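Local structure of protein Niban 2 (Homo sapiens, 7CTP) at residues T306-D309 / Q310-S314; F40-M43 / R44-E48. The protein may suppress apoptosis and may promote melanoma cell invasion in vitro, and is a myristoylated, PH-domain-containing member of the Niban family. All coordinates share one frame; numbering follows the deposited sequence.

Contact 1: T306-D309 / Q310-S314; sequences TDMD and QIITS
Met308 and Ile312, Asp309 and Thr313, and Asp307 and Ile311 meet in a local contact one turn apart within the long helix 260-337, whose face carrying Met308, Ile311 and Ile312 lies against helix 10-48. The thioether SD of Met308 and the CD1 methyl of Ile312 are 3.9 Å apart, their side chains crossing at a slant. With CG of Met308 anti to the backbone N (chi1 175°), the bend at chi2 (66°) sets SD beside that methyl, a flexibility that suits methionine to an uneven apolar surface. This is the i to i+4 spacing of an alpha-helix, and the backbone follows it: Ile311 N bonds to Asp307 O (2.9 Å) and Ile312 N to Met308 O (3.0 Å). Thr313 adds a side-chain bond to that scheme. Its OG1, placed beside the backbone N (chi1 -66°), donates to Asp309 O at 3.0 Å, while Thr313 N binds the same oxygen from the other face of the carbonyl plane. Thr306 does likewise with the carbonyl of Ala302, a common way for threonine to satisfy its hydroxyl in a helix. One turn is hydrated as well, on a side where the polar Asp309 and Gln310 suit their exposure: a water accepts from Asp309 N (2.8 Å) and donates to Thr306 O (3.1 Å), with a weak further bond to Gln310 OE1, which the bent glutamine chain brings round. Shortening Ile311 to an alanine would probably leave a gap among the side chains of Phe40, Phe526 and Phe529 and take away the CG1 and CD1 carbons that lie beside Asp307 O. The buried, branched isoleucine packs on all three phenylalanines and sets CG1 3.4 Å from Asp307 O.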
loop_
_atom_site.group_PDB
_atom_site.type_symbol
_atom_site.label_atom_id
_atom_site.label_comp_id
_atom_site.label_asym_id
_atom_site.label_seq_id
_atom_site.Cartn_x
_atom_site.Cartn_y
_atom_site.Cartn_z
ATOM N N THR A 306 -4.413 -7.272 -32.991
ATOM C CA THR A 306 -4.144 -7.811 -34.322
ATOM C C THR A 306 -2.926 -8.730 -34.323
ATOM O O THR A 306 -2.946 -9.811 -34.930
ATOM C CB THR A 306 -3.935 -6.663 -35.309
ATOM O OG1 THR A 306 -5.113 -5.849 -35.341
ATOM C CG2 THR A 306 -3.653 -7.198 -36.705
ATOM N N ASP A 307 -1.850 -8.313 -33.659
ATOM C CA ASP A 307 -0.556 -8.970 -33.772
ATOM C C ASP A 307 -0.226 -9.859 -32.582
ATOM O O ASP A 307 0.916 -10.309 -32.470
ATOM C CB ASP A 307 0.551 -7.931 -33.954
ATOM C CG ASP A 307 0.501 -7.259 -35.314
ATOM O OD1 ASP A 307 -0.076 -7.856 -36.250
ATOM O OD2 ASP A 307 1.033 -6.135 -35.440
ATOM N N MET A 308 -1.207 -10.131 -31.717
ATOM C CA MET A 308 -1.027 -10.903 -30.492
ATOM C C MET A 308 -0.124 -12.122 -30.661
ATOM O O MET A 308 0.869 -12.281 -29.943
ATOM C CB MET A 308 -2.403 -11.329 -29.973
ATOM C CG MET A 308 -2.361 -12.235 -28.761
ATOM S SD MET A 308 -1.686 -11.401 -27.311
ATOM C CE MET A 308 -3.019 -10.258 -26.930
ATOM N N ASP A 309 -0.452 -12.995 -31.615
ATOM C CA ASP A 309 0.302 -14.239 -31.756
ATOM C C ASP A 309 1.747 -13.980 -32.168
ATOM O O ASP A 309 2.659 -14.697 -31.739
ATOM C CB ASP A 309 -0.387 -15.156 -32.766
ATOM C CG ASP A 309 -1.720 -15.667 -32.269
ATOM O OD1 ASP A 309 -1.973 -15.584 -31.048
ATOM O OD2 ASP A 309 -2.511 -16.159 -33.100
ATOM N N GLN A 310 1.977 -12.963 -32.997
ATOM C CA GLN A 310 3.333 -12.652 -33.435
ATOM C C GLN A 310 4.142 -12.016 -32.308
ATOM O O GLN A 310 5.355 -12.246 -32.193
ATOM C CB GLN A 310 3.286 -11.737 -34.657
ATOM C CG GLN A 310 2.741 -12.408 -35.930
ATOM C CD GLN A 310 1.321 -12.955 -35.770
ATOM O OE1 GLN A 310 0.388 -12.228 -35.409
ATOM N NE2 GLN A 310 1.156 -14.253 -36.029
ATOM N N ILE A 311 3.490 -11.201 -31.474
ATOM C CA ILE A 311 4.174 -10.635 -30.311
ATOM C C ILE A 311 4.584 -11.743 -29.346
ATOM O O ILE A 311 5.717 -11.764 -28.846
ATOM C CB ILE A 311 3.285 -9.580 -29.622
ATOM C CG1 ILE A 311 3.002 -8.416 -30.580
ATOM C CG2 ILE A 311 3.969 -9.050 -28.352
ATOM C CD1 ILE A 311 2.008 -7.404 -30.038
ATOM N N ILE A 312 3.688 -12.702 -29.099
ATOM C CA ILE A 312 4.014 -13.822 -28.213
ATOM C C ILE A 312 5.203 -14.604 -28.759
ATOM O O ILE A 312 6.122 -14.979 -28.019
ATOM C CB ILE A 312 2.785 -14.727 -28.023
ATOM C CG1 ILE A 312 1.668 -13.982 -27.286
ATOM C CG2 ILE A 312 3.175 -16.001 -27.265
ATOM C CD1 ILE A 312 0.335 -14.703 -27.336
ATOM N N THR A 313 5.194 -14.868 -30.069
ATOM C CA THR A 313 6.291 -15.589 -30.708
ATOM C C THR A 313 7.607 -14.841 -30.558
ATOM O O THR A 313 8.651 -15.434 -30.249
ATOM C CB THR A 313 5.960 -15.799 -32.183
ATOM O OG1 THR A 313 4.834 -16.679 -32.276
ATOM C CG2 THR A 313 7.149 -16.375 -32.928
ATOM N N SER A 314 7.575 -13.527 -30.777
ATOM C CA SER A 314 8.788 -12.728 -30.667
ATOM C C SER A 314 9.279 -12.692 -29.225
ATOM O O SER A 314 10.484 -12.802 -28.965
ATOM C CB SER A 314 8.532 -11.319 -31.201
ATOM O OG SER A 314 9.430 -10.375 -30.644
HETATM O O HOH W 1 -2.439 -12.517 -33.534
#

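Contact 2: F40-M43 / R44-E48; sequences FNSM and RHEIE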
loop_
_atom_site.group_PDB
_atom_site.type_symbol
_atom_site.label_atom_id
_atom_site.label_comp_id
_atom_site.label_asym_id
_atom_site.label_seq_id
_atom_site.Cartn_x
_atom_site.Cartn_y
_atom_site.Cartn_z
ATOM N N PHE A 40 -0.029 -4.847 -22.874
ATOM C CA PHE A 40 0.015 -6.145 -23.543
ATOM C C PHE A 40 -0.302 -7.283 -22.576
ATOM O O PHE A 40 -1.064 -8.201 -22.908
ATOM C CB PHE A 40 1.380 -6.372 -24.187
ATOM C CG PHE A 40 1.537 -7.752 -24.742
ATOM C CD1 PHE A 40 0.976 -8.083 -25.963
ATOM C CD2 PHE A 40 2.205 -8.734 -24.023
ATOM C CE1 PHE A 40 1.100 -9.362 -26.472
ATOM C CE2 PHE A 40 2.328 -10.018 -24.531
ATOM C CZ PHE A 40 1.778 -10.325 -25.761
ATOM N N ASN A 41 0.292 -7.258 -21.378
ATOM C CA ASN A 41 0.069 -8.361 -20.439
ATOM C C ASN A 41 -1.392 -8.443 -20.017
ATOM O O ASN A 41 -1.955 -9.540 -19.886
ATOM C CB ASN A 41 0.966 -8.212 -19.210
ATOM C CG ASN A 41 2.435 -8.434 -19.525
ATOM O OD1 ASN A 41 2.783 -9.158 -20.460
ATOM N ND2 ASN A 41 3.306 -7.817 -18.731
ATOM N N SER A 42 -2.024 -7.291 -19.796
ATOM C CA SER A 42 -3.420 -7.280 -19.384
ATOM C C SER A 42 -4.304 -7.763 -20.521
ATOM O O SER A 42 -5.205 -8.588 -20.318
ATOM C CB SER A 42 -3.833 -5.879 -18.929
ATOM O OG SER A 42 -5.224 -5.818 -18.621
ATOM N N MET A 43 -4.039 -7.281 -21.736
ATOM C CA MET A 43 -4.847 -7.713 -22.871
ATOM C C MET A 43 -4.644 -9.189 -23.167
ATOM O O MET A 43 -5.593 -9.880 -23.559
ATOM C CB MET A 43 -4.531 -6.872 -24.100
ATOM C CG MET A 43 -5.055 -5.473 -23.975
ATOM S SD MET A 43 -4.800 -4.569 -25.500
ATOM C CE MET A 43 -5.966 -5.412 -26.591
ATOM N N ARG A 44 -3.426 -9.698 -22.982
ATOM C CA ARG A 44 -3.214 -11.120 -23.221
ATOM C C ARG A 44 -4.036 -11.956 -22.250
ATOM O O ARG A 44 -4.646 -12.959 -22.645
ATOM C CB ARG A 44 -1.733 -11.472 -23.128
ATOM C CG ARG A 44 -1.432 -12.894 -23.592
ATOM C CD ARG A 44 0.045 -13.198 -23.497
ATOM N NE ARG A 44 0.341 -14.586 -23.834
ATOM C CZ ARG A 44 1.542 -15.138 -23.701
ATOM N NH1 ARG A 44 2.552 -14.416 -23.236
ATOM N NH2 ARG A 44 1.735 -16.409 -24.033
ATOM N N HIS A 45 -4.095 -11.533 -20.980
ATOM C CA HIS A 45 -4.891 -12.252 -19.989
ATOM C C HIS A 45 -6.366 -12.258 -20.369
ATOM O O HIS A 45 -7.031 -13.299 -20.307
ATOM C CB HIS A 45 -4.697 -11.633 -18.603
ATOM C CG HIS A 45 -3.449 -12.080 -17.910
ATOM N ND1 HIS A 45 -3.068 -13.403 -17.840
ATOM C CD2 HIS A 45 -2.492 -11.377 -17.257
ATOM C CE1 HIS A 45 -1.930 -13.496 -17.174
ATOM N NE2 HIS A 45 -1.560 -12.281 -16.809
ATOM N N GLU A 46 -6.896 -11.101 -20.774
ATOM C CA GLU A 46 -8.313 -11.010 -21.114
ATOM C C GLU A 46 -8.631 -11.837 -22.353
ATOM O O GLU A 46 -9.573 -12.639 -22.355
ATOM C CB GLU A 46 -8.714 -9.549 -21.321
ATOM C CG GLU A 46 -8.647 -8.713 -20.049
ATOM C CD GLU A 46 -8.829 -7.227 -20.303
ATOM O OE1 GLU A 46 -8.270 -6.716 -21.294
ATOM O OE2 GLU A 46 -9.526 -6.569 -19.503
ATOM N N ILE A 47 -7.825 -11.677 -23.405
ATOM C CA ILE A 47 -8.118 -12.304 -24.690
ATOM C C ILE A 47 -7.954 -13.816 -24.608
ATOM O O ILE A 47 -8.735 -14.576 -25.201
ATOM C CB ILE A 47 -7.226 -11.688 -25.784
ATOM C CG1 ILE A 47 -7.709 -10.278 -26.130
ATOM C CG2 ILE A 47 -7.194 -12.574 -27.022
ATOM C CD1 ILE A 47 -6.724 -9.483 -26.957
ATOM N N GLU A 48 -6.943 -14.280 -23.878
ATOM C CA GLU A 48 -6.744 -15.711 -23.698
ATOM C C GLU A 48 -7.582 -16.283 -22.563
ATOM O O GLU A 48 -7.623 -17.507 -22.398
ATOM C CB GLU A 48 -5.258 -16.007 -23.464
ATOM C CG GLU A 48 -4.386 -15.745 -24.700
ATOM C CD GLU A 48 -2.946 -16.205 -24.541
ATOM O OE1 GLU A 48 -2.284 -16.439 -25.575
ATOM O OE2 GLU A 48 -2.473 -16.327 -23.394
HETATM O O HOH W 2 2.496 -11.975 -21.460
HETATM O O HOH W 3 -6.631 -4.892 -20.547
#
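Phe40 and Arg44, one turn apart near the C-terminal end of helix 10-48, meet through carbon atoms. CD of Arg44 makes the contact, lying 4.0 Å from Phe40 CZ. The two side chains slant across each other, and the ring and guanidinium planes are 46° apart. The arginine's extended chain, with CG turned away from its own N (chi1 -171°), brings the CD methylene to the ring and carries the charge beyond it. Met43 and Ile47 make an apolar pair, running side by side with CE to CD1 4.2 Å.

Backbone bonds hold this turn in regular alpha-helical form: Arg44, His45, Glu46 and Ile47 each donate to the carbonyl four residues before, as in Ile47 N to Met43 O at 2.9 Å.

Polar side chains are joined through water. One water donates to Asn41 OD1 (3.0 Å) and accepts from Arg44 NH1; another donates to Glu46 OE1 (2.6 Å) and also bonds to Ser42 OG, a short polar group that suits the bridge. The other oxygen of Glu46 forms a salt bridge with Lys202, and His45 ND1 bonds to Thr50.

Charges pair within the second half: Arg44 NE and Glu48 OE2 form a salt bridge (3.3 Å) whose hydrogen bond is weak and bent, at 140°, with the carboxylate carbon in the plane of the guanidinium at its edge. Because NE is paired with a carboxylate and NH1 is hydrated, the arginine's charge can probably stay at the helix surface while its CD lies on Phe40.

How the contacts relate
Contact 1 and contact 2 lie on two helices that are far apart in sequence but packed together, with centres about 12 Å apart. Phe40 of contact 2 meets contact 1 twice through CE1: Ile311 CG2 comes to 3.4 Å and Met308 SD to 3.6 Å. Next to it the CD1 methyl of Ile312 lies against both Arg44 (NE, 3.5 Å) and Glu48 (OE1, 3.6 Å), so the apolar seam borders directly on the charged pair. Both contacts belong to the helical part of this chain and not to its PH-domain sheet. Near contact 2, a glycerol lies about 4 Å from the side chain of Glu46, probably brought from crystallisation.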